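PDB 3ZMR: xyloglucan-specific endo-beta-1,4-glucanase BoGH5A from Bacteroides ovatus, which hydrolyses internal beta-1,4-glucosidic linkages in the backbone of xyloglucan with retention of the beta-configuration, releasing xyloglucan oligosaccharides. Local coordinates for residues I305-N310 / F332-Y337. Numbering follows the deposited sequence. Where two conformers were deposited one is given.
Sequences IVQAYN and FLECHY
Gln-307 and Glu-334 stand side by side on neighbouring parallel strands, both pointing into the barrel. The glutamate chain is extended, with CG anti to the backbone N (chi1 176°), whereas the glutamine bends at chi2 (64°), turning CD toward the Ile-305 side, and its amide lies beside the carboxylate. The two planes are nearly perpendicular, and Gln-307 NE2 reaches Glu-334 OE1 at 2.8 Å on its anti side, somewhat out of the carboxylate plane. The same NE2 makes a weak bond to Ile-305 O, while Gln-307 OE1 is bonded to Thr-260. Glu-334 OE2 is met from above the carboxylate plane by His-336 NE2 at 2.8 Å, in the plane of the imidazole, and also forms a salt bridge with Arg-172. On the same face, Ile-305 lays CG2 against Glu-334 CB (3.6 Å) and CG1 against Phe-332 CB (3.9 Å). On the outer face Leu-333 CD1 and Cys-335 SG both approach Ala-308 CB from strand 332-337, the sulfur at 4.0 Å; Ala-308 and Cys-335 also touch helix 313-319 of this beta-alpha-beta unit. Parallel pairing fixes the register: Val-306 N bonds Phe-332 O, Glu-334 N bonds Val-306 O and Ala-308 N bonds Glu-334 O. His-336 touches the bound glucose and bonds through ND1 to Glu-262, the probable proton donor; Glu-334 is thus a buried second-shell residue that probably helps orient this imidazole, with Gln-307 behind it holding the carboxylate.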
loop_
_atom_site.group_PDB
_atom_site.type_symbol
_atom_site.label_atom_id
_atom_site.label_comp_id
_atom_site.label_asym_id
_atom_site.label_seq_id
_atom_site.Cartn_x
_atom_site.Cartn_y
_atom_site.Cartn_z
ATOM N N ILE A 305 -3.429 4.947 -1.909
ATOM C CA ILE A 305 -3.356 3.626 -1.328
ATOM C C ILE A 305 -1.879 3.273 -1.136
ATOM O O ILE A 305 -1.100 3.278 -2.108
ATOM C CB ILE A 305 -4.007 2.570 -2.221
ATOM C CG1 ILE A 305 -5.442 2.912 -2.559
ATOM C CG2 ILE A 305 -3.907 1.191 -1.578
ATOM C CD1 ILE A 305 -5.959 2.187 -3.774
ATOM N N VAL A 306 -1.482 3.007 0.110
ATOM C CA VAL A 306 -0.128 2.674 0.465
ATOM C C VAL A 306 -0.071 1.255 1.014
ATOM O O VAL A 306 -1.074 0.723 1.504
ATOM C CB VAL A 306 0.473 3.718 1.453
ATOM C CG1 VAL A 306 0.613 5.074 0.760
ATOM C CG2 VAL A 306 -0.311 3.792 2.762
ATOM N N GLN A 307 1.095 0.608 0.875
ATOM C CA GLN A 307 1.188 -0.827 1.085
ATOM C C GLN A 307 1.939 -1.222 2.342
ATOM O O GLN A 307 2.928 -0.578 2.741
ATOM C CB GLN A 307 1.914 -1.464 -0.097
ATOM C CG GLN A 307 1.146 -1.422 -1.407
ATOM C CD GLN A 307 0.910 -0.017 -1.900
ATOM O OE1 GLN A 307 1.846 0.812 -1.992
ATOM N NE2 GLN A 307 -0.334 0.277 -2.241
ATOM N N ALA A 308 1.461 -2.285 2.967
ATOM C CA ALA A 308 2.246 -2.970 3.999
ATOM C C ALA A 308 3.492 -3.614 3.382
ATOM O O ALA A 308 3.552 -3.837 2.170
ATOM C CB ALA A 308 1.401 -4.017 4.674
ATOM N N TYR A 309 4.474 -3.892 4.227
ATOM C CA TYR A 309 5.695 -4.565 3.800
ATOM C C TYR A 309 5.280 -5.936 3.230
ATOM O O TYR A 309 4.556 -6.674 3.884
ATOM C CB TYR A 309 6.666 -4.714 4.966
ATOM C CG TYR A 309 8.062 -5.120 4.526
ATOM C CD1 TYR A 309 8.378 -6.454 4.293
ATOM C CD2 TYR A 309 9.059 -4.170 4.321
ATOM C CE1 TYR A 309 9.641 -6.823 3.856
ATOM C CE2 TYR A 309 10.341 -4.537 3.912
ATOM C CZ TYR A 309 10.617 -5.864 3.670
ATOM O OH TYR A 309 11.893 -6.186 3.263
ATOM N N ASN A 310 5.741 -6.259 2.005
ATOM C CA ASN A 310 5.356 -7.534 1.365
ATOM C C ASN A 310 3.832 -7.625 1.116
ATOM O O ASN A 310 3.321 -8.715 0.851
ATOM C CB ASN A 310 5.739 -8.762 2.240
ATOM C CG ASN A 310 7.193 -9.219 2.109
ATOM O OD1 ASN A 310 8.020 -8.657 1.395
ATOM N ND2 ASN A 310 7.494 -10.269 2.834
ATOM N N PHE A 332 -5.703 4.946 2.150
ATOM C CA PHE A 332 -6.018 3.530 2.418
ATOM C C PHE A 332 -4.720 2.743 2.666
ATOM O O PHE A 332 -3.689 3.051 2.046
ATOM C CB PHE A 332 -6.591 2.837 1.173
ATOM C CG PHE A 332 -8.008 3.190 0.798
ATOM C CD1 PHE A 332 -8.343 4.406 0.212
ATOM C CD2 PHE A 332 -9.002 2.219 0.909
ATOM C CE1 PHE A 332 -9.661 4.671 -0.190
ATOM C CE2 PHE A 332 -10.307 2.467 0.520
ATOM C CZ PHE A 332 -10.654 3.692 -0.038
ATOM N N LEU A 333 -4.822 1.671 3.449
ATOM C CA LEU A 333 -3.790 0.629 3.518
ATOM C C LEU A 333 -4.160 -0.498 2.554
ATOM O O LEU A 333 -5.350 -0.842 2.404
ATOM C CB LEU A 333 -3.737 0.036 4.935
ATOM C CG LEU A 333 -2.856 -1.199 5.143
ATOM C CD1 LEU A 333 -1.392 -0.846 4.971
ATOM C CD2 LEU A 333 -3.058 -1.729 6.541
ATOM N N GLU A 334 -3.135 -1.095 1.926
ATOM C CA GLU A 334 -3.289 -2.291 1.086
ATOM C C GLU A 334 -2.459 -3.458 1.628
ATOM O O GLU A 334 -1.265 -3.324 1.877
ATOM C CB GLU A 334 -2.872 -2.005 -0.357
ATOM C CG GLU A 334 -2.920 -3.220 -1.276
ATOM C CD GLU A 334 -2.615 -2.919 -2.718
ATOM O OE1 GLU A 334 -2.115 -1.787 -3.020
ATOM O OE2 GLU A 334 -2.863 -3.832 -3.567
ATOM N N CYS A 335 -3.133 -4.606 1.750
ATOM C CA CYS A 335 -2.518 -5.903 1.960
ATOM C C CYS A 335 -3.017 -6.848 0.874
ATOM O O CYS A 335 -4.050 -6.594 0.235
ATOM C CB CYS A 335 -2.884 -6.495 3.318
ATOM S SG CYS A 335 -2.341 -5.499 4.740
ATOM N N HIS A 336 -2.273 -7.933 0.667
ATOM C CA HIS A 336 -2.716 -9.030 -0.171
ATOM C C HIS A 336 -2.918 -10.234 0.720
ATOM O O HIS A 336 -2.345 -10.304 1.805
ATOM C CB HIS A 336 -1.709 -9.303 -1.296
ATOM C CG HIS A 336 -1.507 -8.162 -2.237
ATOM N ND1 HIS A 336 -0.498 -8.125 -3.169
ATOM C CD2 HIS A 336 -2.211 -7.017 -2.402
ATOM C CE1 HIS A 336 -0.584 -6.995 -3.850
ATOM N NE2 HIS A 336 -1.604 -6.301 -3.391
ATOM N N TYR A 337 -3.697 -11.205 0.256
ATOM C CA TYR A 337 -4.039 -12.352 1.131
ATOM C C TYR A 337 -4.168 -13.612 0.280
ATOM O O TYR A 337 -5.104 -13.754 -0.503
ATOM C CB TYR A 337 -5.334 -12.112 1.921
ATOM C CG TYR A 337 -5.544 -13.175 2.965
ATOM C CD1 TYR A 337 -4.782 -13.204 4.129
ATOM C CD2 TYR A 337 -6.453 -14.204 2.752
ATOM C CE1 TYR A 337 -4.947 -14.215 5.054
ATOM C CE2 TYR A 337 -6.639 -15.213 3.672
ATOM C CZ TYR A 337 -5.879 -15.210 4.834
ATOM O OH TYR A 337 -6.039 -16.210 5.768
#